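PDB 6Z34: CymD from Pseudomonas putida, which forms a FadL-family outer-membrane channel for monoaromatic hydrocarbons, whose uptake is thought to proceed by lateral diffusion. Local coordinates for residues N33-T38 with G225-L230; V160-N165 with T244-L249; H274-P279 with D310-N315. All blocks are in the same frame, centred on the assembly; numbering follows the deposited sequence.

Interaction 1 of 3, residues N33-T38 with G225-L230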
# COMPACT_ATOMS: atom_id res chain seq x y z
N ASN A 33 8.70 9.82 -4.94
CA ASN A 33 9.71 10.19 -5.92
C ASN A 33 11.00 10.45 -5.17
O ASN A 33 11.17 11.51 -4.54
CB ASN A 33 9.29 11.40 -6.76
CG ASN A 33 10.33 11.77 -7.83
OD1 ASN A 33 11.32 11.04 -8.06
ND2 ASN A 33 10.11 12.90 -8.51
N PRO A 34 11.92 9.49 -5.16
CA PRO A 34 13.18 9.68 -4.42
C PRO A 34 14.01 10.85 -4.92
O PRO A 34 14.89 11.32 -4.19
CB PRO A 34 13.91 8.34 -4.61
CG PRO A 34 13.14 7.59 -5.65
CD PRO A 34 11.76 8.11 -5.66
N ALA A 35 13.76 11.37 -6.13
CA ALA A 35 14.49 12.56 -6.56
C ALA A 35 14.23 13.73 -5.63
O ALA A 35 15.09 14.62 -5.51
CB ALA A 35 14.12 12.94 -8.00
N THR A 36 13.09 13.73 -4.91
CA THR A 36 12.80 14.88 -4.05
C THR A 36 13.69 14.93 -2.81
O THR A 36 13.71 15.95 -2.12
CB THR A 36 11.34 14.91 -3.60
OG1 THR A 36 11.02 13.70 -2.91
CG2 THR A 36 10.37 15.15 -4.82
N LEU A 37 14.41 13.84 -2.51
CA LEU A 37 15.30 13.83 -1.36
C LEU A 37 16.43 14.85 -1.48
O LEU A 37 16.94 15.30 -0.46
CB LEU A 37 15.89 12.45 -1.16
CG LEU A 37 14.85 11.36 -0.93
CD1 LEU A 37 15.53 10.01 -1.02
CD2 LEU A 37 14.18 11.61 0.42
N THR A 38 16.82 15.23 -2.70
CA THR A 38 17.81 16.31 -2.83
C THR A 38 17.29 17.65 -2.30
O THR A 38 18.11 18.55 -2.09
CB THR A 38 18.29 16.47 -4.29
OG1 THR A 38 17.20 16.81 -5.16
CG2 THR A 38 18.93 15.19 -4.76
N GLY A 225 12.76 8.01 -10.58
CA GLY A 225 12.10 9.28 -10.78
C GLY A 225 13.09 10.40 -11.03
O GLY A 225 14.30 10.23 -10.92
N LEU A 226 12.54 11.57 -11.37
CA LEU A 226 13.35 12.78 -11.53
C LEU A 226 12.52 14.00 -11.16
O LEU A 226 11.29 13.93 -11.08
CB LEU A 226 13.91 12.93 -12.95
CG LEU A 226 12.91 13.15 -14.10
CD1 LEU A 226 12.62 14.62 -14.34
CD2 LEU A 226 13.42 12.51 -15.38
N THR A 227 13.21 15.11 -10.86
CA THR A 227 12.55 16.40 -10.74
C THR A 227 13.31 17.41 -11.59
O THR A 227 14.52 17.27 -11.82
CB THR A 227 12.47 16.91 -9.30
OG1 THR A 227 13.77 17.20 -8.81
CG2 THR A 227 11.85 15.87 -8.41
N TYR A 228 12.58 18.40 -12.08
CA TYR A 228 13.17 19.42 -12.95
C TYR A 228 12.59 20.77 -12.56
O TYR A 228 11.37 20.96 -12.62
CB TYR A 228 12.91 19.13 -14.43
CG TYR A 228 13.75 20.00 -15.35
CD1 TYR A 228 15.09 19.71 -15.56
CD2 TYR A 228 13.20 21.11 -15.98
CE1 TYR A 228 15.87 20.49 -16.39
CE2 TYR A 228 13.98 21.91 -16.82
CZ TYR A 228 15.31 21.59 -17.02
OH TYR A 228 16.09 22.37 -17.85
N GLN A 229 13.47 21.69 -12.16
CA GLN A 229 13.07 23.06 -11.85
C GLN A 229 13.11 23.85 -13.14
O GLN A 229 14.13 24.44 -13.49
CB GLN A 229 13.99 23.68 -10.81
CG GLN A 229 13.49 25.01 -10.32
CD GLN A 229 12.53 24.85 -9.16
OE1 GLN A 229 12.82 24.15 -8.20
NE2 GLN A 229 11.37 25.50 -9.24
N LEU A 230 12.00 23.88 -13.88
CA LEU A 230 12.06 24.56 -15.16
C LEU A 230 11.95 26.08 -15.01
O LEU A 230 12.51 26.82 -15.81
CB LEU A 230 10.99 24.03 -16.12
CG LEU A 230 9.54 23.76 -15.75
CD1 LEU A 230 8.87 24.98 -15.17
CD2 LEU A 230 8.83 23.36 -17.02
O HOH W 1 14.35 17.37 -6.48
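Asn33 spreads its amide against the strand at Gly225-Thr227, ND2 bonding across to Leu226 and OD1 bonding back to its own segment while packing on Gly225. A chi1 of -178° sets Asn33 CG anti to the backbone N, turned to the strand. Asn33 ND2 donates to Leu226 O at 3.0 Å (N-H...O 155°). This acceptor lies close to the amide plane, whereas ND2 stands above the carbonyl plane of Leu226, 61° out of it. ND2 also bonds to Ala21 O, so two carbonyls fix the rotation of the amide. Asn33 OD1 accepts from Ala35 N at 3.1 Å, forming an Asx turn that starts the 3-10 segment. Asn33 OD1 also lies 3.3 Å from Gly225 CA, and a CB on this glycine would clash with it. Ala35 CB sits on the strand backbone, 3.6 Å from Leu226 CA. Thr227 CG2 lies 3.7 Å from Ala35 CB and 3.9 Å from Thr36 CG2, the two threonine side chains being at about a right angle. In FadL the N-terminal region plugs the barrel, and residues 33-38 probably belong to the equivalent plug. Pro34, Leu37 and Thr38 rest on strand 131-146, and Asn33 reaches Val239 of strand 234-259.

Interaction 2 of 3, residues V160-N165 with T244-L249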
# COMPACT_ATOMS: atom_id res chain seq x y z
N VAL A 160 10.75 -6.35 -0.12
CA VAL A 160 9.32 -6.28 0.13
C VAL A 160 8.90 -7.57 0.82
O VAL A 160 9.12 -8.66 0.28
CB VAL A 160 8.51 -6.08 -1.17
CG1 VAL A 160 7.00 -6.12 -0.90
CG2 VAL A 160 8.94 -4.79 -1.94
N TRP A 161 8.31 -7.44 2.00
CA TRP A 161 7.73 -8.58 2.69
C TRP A 161 6.21 -8.44 2.65
O TRP A 161 5.66 -7.44 3.14
CB TRP A 161 8.24 -8.67 4.13
CG TRP A 161 7.66 -9.86 4.86
CD1 TRP A 161 7.90 -11.18 4.58
CD2 TRP A 161 6.74 -9.84 5.95
NE1 TRP A 161 7.18 -11.97 5.43
CE2 TRP A 161 6.46 -11.18 6.28
CE3 TRP A 161 6.12 -8.82 6.68
CZ2 TRP A 161 5.59 -11.54 7.32
CZ3 TRP A 161 5.26 -9.16 7.70
CH2 TRP A 161 5.00 -10.51 8.02
N THR A 162 5.54 -9.42 2.05
CA THR A 162 4.09 -9.42 1.90
C THR A 162 3.51 -10.53 2.75
O THR A 162 3.98 -11.67 2.68
CB THR A 162 3.70 -9.65 0.44
OG1 THR A 162 4.21 -8.59 -0.35
CG2 THR A 162 2.19 -9.72 0.30
N SER A 163 2.48 -10.21 3.52
CA SER A 163 1.81 -11.18 4.37
C SER A 163 0.30 -11.04 4.20
O SER A 163 -0.22 -9.92 4.22
CB SER A 163 2.20 -10.97 5.84
OG SER A 163 1.82 -12.06 6.66
N VAL A 164 -0.41 -12.17 4.02
CA VAL A 164 -1.87 -12.14 3.90
C VAL A 164 -2.49 -13.16 4.85
O VAL A 164 -2.06 -14.32 4.89
CB VAL A 164 -2.35 -12.35 2.45
CG1 VAL A 164 -1.93 -13.68 1.94
CG2 VAL A 164 -3.86 -12.20 2.35
N ASN A 165 -3.45 -12.70 5.65
CA ASN A 165 -4.40 -13.53 6.38
C ASN A 165 -5.71 -13.51 5.60
O ASN A 165 -6.12 -12.47 5.10
CB ASN A 165 -4.64 -13.01 7.80
CG ASN A 165 -3.44 -13.14 8.71
OD1 ASN A 165 -2.53 -13.94 8.46
ND2 ASN A 165 -3.44 -12.38 9.80
N THR A 244 5.96 -4.86 -8.44
CA THR A 244 6.59 -5.58 -7.34
C THR A 244 6.41 -7.07 -7.55
O THR A 244 5.27 -7.56 -7.59
CB THR A 244 5.99 -5.15 -6.00
OG1 THR A 244 6.02 -3.71 -5.87
CG2 THR A 244 6.76 -5.77 -4.85
N HIS A 245 7.50 -7.81 -7.71
CA HIS A 245 7.39 -9.25 -7.83
C HIS A 245 7.46 -9.88 -6.44
O HIS A 245 8.55 -10.08 -5.90
CB HIS A 245 8.45 -9.85 -8.74
CG HIS A 245 8.09 -11.23 -9.19
ND1 HIS A 245 6.82 -11.76 -9.01
CD2 HIS A 245 8.81 -12.20 -9.80
CE1 HIS A 245 6.78 -12.99 -9.50
NE2 HIS A 245 7.98 -13.28 -9.98
N VAL A 246 6.29 -10.22 -5.88
CA VAL A 246 6.30 -10.75 -4.51
C VAL A 246 6.65 -12.23 -4.45
O VAL A 246 7.18 -12.69 -3.43
CB VAL A 246 4.97 -10.52 -3.76
CG1 VAL A 246 4.43 -9.11 -4.01
CG2 VAL A 246 3.99 -11.55 -4.11
N GLY A 247 6.40 -12.99 -5.50
CA GLY A 247 6.72 -14.41 -5.47
C GLY A 247 5.78 -15.23 -4.58
O GLY A 247 4.89 -14.71 -3.91
N ASP A 248 6.02 -16.54 -4.58
CA ASP A 248 5.07 -17.50 -4.01
C ASP A 248 4.91 -17.31 -2.50
O ASP A 248 5.85 -17.51 -1.73
CB ASP A 248 5.53 -18.93 -4.30
CG ASP A 248 5.61 -19.23 -5.78
OD1 ASP A 248 4.88 -18.60 -6.56
OD2 ASP A 248 6.41 -20.12 -6.15
N LEU A 249 3.70 -16.96 -2.07
CA LEU A 249 3.36 -16.86 -0.65
C LEU A 249 2.99 -18.24 -0.11
O LEU A 249 2.05 -18.88 -0.61
CB LEU A 249 2.22 -15.87 -0.44
CG LEU A 249 2.51 -14.41 -0.85
CD1 LEU A 249 2.22 -14.17 -2.32
CD2 LEU A 249 1.76 -13.42 0.01
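Thr244 OG1 is held by a hydrogen bond from Arg138 NH2 of strand 131-146, while the methyl branch of the same residue meets Val160. Thr244 CG2 stands anti to the backbone N, approaches Val160 tip to tip and lies 3.8 Å from Val160 CG2 and 4.0 Å from Val160 CG1. It thus faces both methyls of the valine. Thr162 comes next along the strand and offers a different branch to each of two partners. Thr162 OG1 lies 3.7 Å from Val246 CG1, the side chains being at about a right angle, and Thr162 CG2 lies 3.7 Å from Leu249 CD2. In the FadL-type barrel, strands 151-171 and 234-259 both pair with strand 198-229, so this contact joins next-but-one neighbours through side chains. Around Val246-Asp248 strand 234-259 is interrupted, and the end-to-end CA directions of 160-164 and 244-249 are 44° apart. Val160, Thr162 and Val164 alternate along their strand and all point at the 244-249 part. Ser217 OG, on the intervening strand, bonds to Val246 O; Gly247 O and Asp248 O are weak alternatives for its single proton. Leu249 CD2 also reaches Thr162 O at 3.9 Å and, more loosely, Val164 CG1 at 4.2 Å, and the same leucine touches Val215 and Ser217.

Interaction 3 of 3, residues H274-P279 with D310-N315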
# COMPACT_ATOMS: atom_id res chain seq x y z
N HIS A 274 0.04 -18.08 -5.47
CA HIS A 274 1.02 -18.17 -6.54
C HIS A 274 1.43 -16.80 -7.09
O HIS A 274 2.46 -16.24 -6.70
CB HIS A 274 0.49 -19.04 -7.67
CG HIS A 274 1.55 -19.47 -8.64
ND1 HIS A 274 1.42 -20.61 -9.42
CD2 HIS A 274 2.74 -18.93 -8.96
CE1 HIS A 274 2.50 -20.74 -10.17
NE2 HIS A 274 3.31 -19.73 -9.92
N ASN A 275 0.64 -16.29 -8.03
CA ASN A 275 1.04 -15.17 -8.88
C ASN A 275 0.51 -13.86 -8.32
O ASN A 275 -0.62 -13.46 -8.59
CB ASN A 275 0.58 -15.37 -10.32
CG ASN A 275 1.22 -16.58 -10.99
OD1 ASN A 275 2.45 -16.71 -11.00
ND2 ASN A 275 0.40 -17.45 -11.55
N PHE A 276 1.35 -13.20 -7.53
CA PHE A 276 1.17 -11.80 -7.22
C PHE A 276 2.21 -10.99 -7.96
O PHE A 276 3.33 -11.44 -8.22
CB PHE A 276 1.29 -11.54 -5.73
CG PHE A 276 -0.01 -11.46 -5.02
CD1 PHE A 276 -0.29 -10.40 -4.18
CD2 PHE A 276 -0.95 -12.46 -5.19
CE1 PHE A 276 -1.50 -10.33 -3.51
CE2 PHE A 276 -2.16 -12.41 -4.53
CZ PHE A 276 -2.44 -11.34 -3.69
N GLU A 277 1.82 -9.79 -8.32
CA GLU A 277 2.71 -8.83 -8.93
C GLU A 277 2.01 -7.50 -8.76
O GLU A 277 1.16 -7.15 -9.58
CB GLU A 277 2.97 -9.16 -10.41
CG GLU A 277 3.89 -8.17 -11.14
CD GLU A 277 4.33 -8.67 -12.50
OE1 GLU A 277 3.47 -9.15 -13.26
OE2 GLU A 277 5.54 -8.58 -12.82
N MET A 278 2.28 -6.81 -7.66
CA MET A 278 1.71 -5.49 -7.50
C MET A 278 2.01 -4.67 -8.74
O MET A 278 3.06 -4.86 -9.38
CB MET A 278 2.25 -4.81 -6.24
CG MET A 278 2.51 -5.79 -5.14
SD MET A 278 2.57 -4.94 -3.58
CE MET A 278 0.84 -4.83 -3.13
N PRO A 279 1.09 -3.82 -9.17
CA PRO A 279 1.26 -3.17 -10.46
C PRO A 279 2.21 -1.99 -10.38
O PRO A 279 2.33 -1.32 -9.36
CB PRO A 279 -0.16 -2.71 -10.80
CG PRO A 279 -0.79 -2.47 -9.47
CD PRO A 279 -0.16 -3.43 -8.51
N ASP A 310 -3.38 -12.44 -14.76
CA ASP A 310 -4.35 -12.81 -13.75
C ASP A 310 -4.21 -14.21 -13.17
O ASP A 310 -4.97 -14.54 -12.25
CB ASP A 310 -5.76 -12.68 -14.33
CG ASP A 310 -6.53 -11.58 -13.69
OD1 ASP A 310 -5.96 -10.92 -12.79
OD2 ASP A 310 -7.68 -11.38 -14.10
N ASP A 311 -3.28 -15.03 -13.66
CA ASP A 311 -3.08 -16.40 -13.20
C ASP A 311 -2.93 -16.51 -11.69
O ASP A 311 -1.84 -16.78 -11.20
CB ASP A 311 -1.83 -16.97 -13.88
CG ASP A 311 -2.01 -18.39 -14.39
OD1 ASP A 311 -2.22 -19.30 -13.56
OD2 ASP A 311 -1.92 -18.60 -15.62
N ILE A 312 -4.01 -16.33 -10.93
CA ILE A 312 -3.87 -16.22 -9.48
C ILE A 312 -4.30 -17.51 -8.78
O ILE A 312 -5.46 -17.68 -8.37
CB ILE A 312 -4.62 -14.96 -8.98
CG1 ILE A 312 -4.43 -14.74 -7.49
CG2 ILE A 312 -6.07 -14.99 -9.37
CD1 ILE A 312 -4.15 -13.27 -7.18
N GLU A 313 -3.36 -18.44 -8.63
CA GLU A 313 -3.63 -19.78 -8.15
C GLU A 313 -3.60 -19.85 -6.63
O GLU A 313 -2.86 -19.13 -5.96
CB GLU A 313 -2.62 -20.78 -8.71
CG GLU A 313 -2.76 -21.07 -10.20
CD GLU A 313 -1.60 -21.89 -10.74
OE1 GLU A 313 -0.94 -22.60 -9.95
OE2 GLU A 313 -1.34 -21.83 -11.97
N VAL A 314 -4.42 -20.76 -6.09
CA VAL A 314 -4.52 -21.02 -4.66
C VAL A 314 -4.50 -22.53 -4.48
O VAL A 314 -5.41 -23.23 -4.95
CB VAL A 314 -5.81 -20.43 -4.06
CG1 VAL A 314 -5.87 -20.73 -2.56
CG2 VAL A 314 -5.89 -18.91 -4.34
N ASN A 315 -3.45 -23.04 -3.83
CA ASN A 315 -3.28 -24.48 -3.64
C ASN A 315 -3.17 -24.79 -2.15
O ASN A 315 -2.40 -24.15 -1.43
CB ASN A 315 -2.04 -25.00 -4.38
CG ASN A 315 -1.99 -24.56 -5.83
OD1 ASN A 315 -3.01 -24.16 -6.39
ND2 ASN A 315 -0.82 -24.65 -6.44
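His274 and Glu313 are linked twice, by backbone and by side chain, in an arrangement that prolongs an antiparallel beta ladder of this FadL-type barrel protein, the pairing of strand 265-273 with strand 313-318, beyond the end of the first strand. The backbone link is His274 N to Glu313 O at 3.1 Å; the bond is bent, N-H...O 139°. Beside it, a backbone bond between Asn315 and Lys272 continues the ladder.

The second link is a His-carboxylate hydrogen bond, ND1 of His274 to OE1 of Glu313, also at 3.1 Å. The two side chains run side by side and point the same way, with ring and carboxylate planes 89° apart. OE1 lies at the edge of the imidazole and near its plane, but ND1 meets that oxygen from above the carboxylate plane, 79° out of it. An alanine in place of Glu313 would probably leave His274 ND1 without this acceptor and the imidazole freer to turn, while the backbone bond could persist.

Among the remaining polar contacts, Asn275 ND2 is modelled against Asp311 O at a distance too short to be trusted in detail. The same nitrogen lies over the centre of the His274 ring, 3.7 Å above its plane, a placement that shares this doubt. Asp311 OD1 and Glu313 OE2 are 3.1 Å apart; as two acceptors they would tend to repel each other unless a proton is shared, and this patch is at the surface.

The apolar side-chain pair is Phe276 with Ile312. Ile312 holds CG1 anti to the backbone N, and beyond it Ile312 CD1 comes to 3.4 Å from Phe276 CE2. Phe276 also touches Val246 of strand 234-259 through its CB. The same Ile312 CD1 methyl lies 3.8 Å from Asn275 O.

In the fold
From the N terminus, residues 33-38 come first and meet residues 225-230 in interaction 1, closing a long loop of the chain. That loop contains residues 160-165, whose partner, 244-249, follows 225-230, so interactions 1 and 2 cross along the sequence. Interaction 3 (274-279 with 310-315) comes after both and closes a much shorter loop. Interaction 1 ties the N-terminal region to strand 198-229, interaction 2 joins strands 151-171 and 234-259, and interaction 3 joins the loop between strands 265-273 and 281-289 to strand 313-318. Interactions 1 and 2 do not touch, their centres being about 29 Å apart. Interactions 2 and 3 do, through a probable hydrogen bond from Thr244 N to Met278 O.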